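Local coordinates for protein virB8 (Agrobacterium tumefaciens, PDB 2CC3) that forms a homodimer and, as a type IV secretion system component, is suggested to help direct T-DNA transfer to plant cells, here as its periplasmic domain, at the interface of chains A and B. Coordinates in Å, arbitrary orientation; residue numbers count along the deposited sequence, not the author numbering. Chains: chain A/B, Protein VIRB8.

The interface of chains A and B. Residues chain A 6, 10, 123-124, 127-128; chain B 4, 6, 9-10, 13.
A:Pro127 and the helix face formed by B:Ala9, B:Val10 and B:Ala13 make the main apolar contact of this homodimer patch, the proline hiding 68 Å² of its surface there. Ring carbons CB, CG and CD do the touching: CG and CD each lie 3.7 Å from the methyl CB of B:Ala13, while CB packs on B:Ala9. The small alanine side chains probably allow the ring to settle close to the helix backbone, its CB lying 3.5 Å from the carbonyl O of B:Ala9.

Near the two-fold, A:Val10 and B:Val10 cross obliquely, their CG2 methyls 3.6 Å apart. In both, CG2 is anti to the carbonyl carbon (CG1 anti to N, chi1 -179° in A:Val10), which turns equivalent branches toward each other. The glutamines extend this core by van der Waals contact: NE2 of B:Gln6 meets A:Val10 tip to tip, 3.7 Å from CG1, its chain bent at chi2 (-109°). NE2 of A:Gln6, its chain extended beyond CG, likewise meets B:Val10, 3.9 Å from CB. At the periphery, the poorly ordered B:Met4 slides antiparallel past A:Arg123, SD 3.8 Å from CG.

Polar links between the chains here run through water. One water joins O of A:Arg123 to O of B:Ala9; a second lies 2.7 Å from O of A:Leu124 and also binds O of B:Ala13. Within chain A, NH1 of A:Arg123 hydrogen-bonds O of A:Pro127 at 2.9 Å, approaching from above the carbonyl plane (56° out of it) and probably helping to hold the loop.

In the fold, helix 6-23 of each chain meets its twin, and the loop between helix 120-123 and strand 130-132 packs against the partner's helix; the two-fold gives each contact a twin, although the glutamines differ in chain shape.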
ATOM      1  N   GLN A   6      -1.494   3.075  19.780  1.00 13.20           N
ATOM      2  CA  GLN A   6      -0.954   3.187  18.441  1.00 13.93           C
ATOM      3  C   GLN A   6      -0.229   1.918  18.002  1.00 14.21           C
ATOM      4  O   GLN A   6      -0.287   1.562  16.822  1.00 15.76           O
ATOM      5  CB  GLN A   6      -0.085   4.433  18.220  1.00 14.71           C
ATOM      6  CG  GLN A   6       0.114   4.714  16.693  1.00 14.59           C
ATOM      7  CD  GLN A   6       0.800   6.012  16.398  1.00 13.29           C
ATOM      8  OE1 GLN A   6       0.219   7.086  16.534  1.00 18.69           O
ATOM      9  NE2 GLN A   6       2.034   5.926  15.998  1.00  9.76           N
ATOM     10  N   VAL A  10      -0.991   0.073  14.598  1.00  4.49           N
ATOM     11  CA  VAL A  10       0.066  -0.307  13.673  1.00  3.76           C
ATOM     12  C   VAL A  10       0.080  -1.806  13.348  1.00  2.17           C
ATOM     13  O   VAL A  10       0.232  -2.184  12.180  1.00  5.77           O
ATOM     14  CB  VAL A  10       1.430   0.216  14.185  1.00  3.60           C
ATOM     15  CG1 VAL A  10       2.574  -0.142  13.223  1.00  8.09           C
ATOM     16  CG2 VAL A  10       1.348   1.737  14.325  1.00  3.46           C
ATOM     17  N   ARG A 123      12.206  -0.480   7.059  1.00  5.76           N
ATOM     18  CA  ARG A 123      11.587   0.355   8.089  1.00  8.25           C
ATOM     19  C   ARG A 123      10.515   1.280   7.474  1.00  9.56           C
ATOM     20  O   ARG A 123       9.430   1.454   8.034  1.00  9.58           O
ATOM     21  CB  ARG A 123      12.683   1.178   8.807  1.00  6.21           C
ATOM     22  CG  ARG A 123      12.244   1.883  10.085  1.00  2.54           C
ATOM     23  CD  ARG A 123      11.531   0.937  11.028  1.00  2.00           C
ATOM     24  NE  ARG A 123      12.479   0.277  11.899  1.00  3.93           N
ATOM     25  CZ  ARG A 123      12.172  -0.491  12.935  1.00  2.44           C
ATOM     26  NH1 ARG A 123      10.906  -0.703  13.245  1.00  2.00           N
ATOM     27  NH2 ARG A 123      13.149  -1.035  13.680  1.00  2.00           N
ATOM     28  N   LEU A 124      10.831   1.844   6.313  1.00  6.67           N
ATOM     29  CA  LEU A 124       9.937   2.747   5.569  1.00 10.99           C
ATOM     30  C   LEU A 124       8.525   2.184   5.246  1.00 10.64           C
ATOM     31  O   LEU A 124       7.581   2.940   5.099  1.00  7.10           O
ATOM     32  CB  LEU A 124      10.634   3.190   4.270  1.00  5.76           C
ATOM     33  CG  LEU A 124      10.038   4.311   3.423  1.00  6.72           C
ATOM     34  CD1 LEU A 124      10.177   5.700   4.089  1.00  2.29           C
ATOM     35  CD2 LEU A 124      10.667   4.292   2.074  1.00  6.12           C
ATOM     36  N   PRO A 127       6.998   0.171   9.549  1.00  3.72           N
ATOM     37  CA  PRO A 127       7.394   0.959  10.719  1.00  2.50           C
ATOM     38  C   PRO A 127       7.462   0.219  12.042  1.00  3.72           C
ATOM     39  O   PRO A 127       8.280   0.581  12.894  1.00  6.08           O
ATOM     40  CB  PRO A 127       6.310   2.065  10.798  1.00  5.87           C
ATOM     41  CG  PRO A 127       5.161   1.587   9.866  1.00  5.66           C
ATOM     42  CD  PRO A 127       5.868   0.800   8.816  1.00  6.77           C
ATOM     43  N   GLY A 128       6.593  -0.772  12.248  1.00  6.54           N
ATOM     44  CA  GLY A 128       6.560  -1.502  13.512  1.00  7.70           C
ATOM     45  C   GLY A 128       7.469  -2.730  13.624  1.00  8.48           C
ATOM     46  O   GLY A 128       7.505  -3.376  14.665  1.00 10.92           O
TER
ATOM     47  N   MET B   4      15.020   5.200  15.952  1.00 30.15           N
ATOM     48  CA  MET B   4      13.820   6.011  15.762  1.00 26.47           C
ATOM     49  C   MET B   4      12.720   5.555  16.686  1.00 21.71           C
ATOM     50  O   MET B   4      12.585   4.361  16.975  1.00 19.16           O
ATOM     51  CB  MET B   4      13.229   5.918  14.350  1.00 30.27           C
ATOM     52  CG  MET B   4      14.044   5.243  13.272  1.00 31.64           C
ATOM     53  SD  MET B   4      13.005   5.180  11.818  1.00 32.30           S
ATOM     54  CE  MET B   4      12.077   6.690  12.019  1.00 30.29           C
ATOM     55  N   GLN B   6       8.825   4.673  17.305  1.00 13.24           N
ATOM     56  CA  GLN B   6       7.801   4.055  16.478  1.00 14.26           C
ATOM     57  C   GLN B   6       6.923   5.146  15.820  1.00 14.73           C
ATOM     58  O   GLN B   6       6.587   5.067  14.633  1.00 15.46           O
ATOM     59  CB  GLN B   6       6.979   3.075  17.337  1.00 15.95           C
ATOM     60  CG  GLN B   6       6.801   1.662  16.736  1.00 16.60           C
ATOM     61  CD  GLN B   6       5.383   1.358  16.242  1.00 15.94           C
ATOM     62  OE1 GLN B   6       4.618   0.676  16.909  1.00 12.65           O
ATOM     63  NE2 GLN B   6       5.047   1.851  15.072  1.00 19.99           N
ATOM     64  N   ALA B   9       8.673   6.549  12.965  1.00 15.27           N
ATOM     65  CA  ALA B   9       8.622   5.506  11.945  1.00  8.78           C
ATOM     66  C   ALA B   9       7.256   5.463  11.209  1.00  5.56           C
ATOM     67  O   ALA B   9       7.185   5.331   9.987  1.00  6.64           O
ATOM     68  CB  ALA B   9       8.945   4.154  12.602  1.00  8.71           C
ATOM     69  N   VAL B  10       6.182   5.506  11.974  1.00  4.03           N
ATOM     70  CA  VAL B  10       4.827   5.568  11.440  1.00  4.31           C
ATOM     71  C   VAL B  10       4.580   6.823  10.563  1.00  2.31           C
ATOM     72  O   VAL B  10       4.006   6.710   9.481  1.00  5.91           O
ATOM     73  CB  VAL B  10       3.778   5.404  12.595  1.00  5.88           C
ATOM     74  CG1 VAL B  10       2.347   5.657  12.110  1.00  8.38           C
ATOM     75  CG2 VAL B  10       3.847   3.981  13.152  1.00  4.57           C
ATOM     76  N   ALA B  13       6.613   6.392   7.148  1.00  8.01           N
ATOM     77  CA  ALA B  13       5.926   5.352   6.372  1.00  2.98           C
ATOM     78  C   ALA B  13       4.648   5.862   5.730  1.00  2.00           C
ATOM     79  O   ALA B  13       4.400   5.602   4.550  1.00  4.92           O
ATOM     80  CB  ALA B  13       5.624   4.124   7.255  1.00  2.00           C
TER
HETATM   81  O   HOH W   1       9.250   4.247   8.662  1.00  3.44           O
HETATM   82  O   HOH W   2       5.562   3.568   3.475  1.00 11.82           O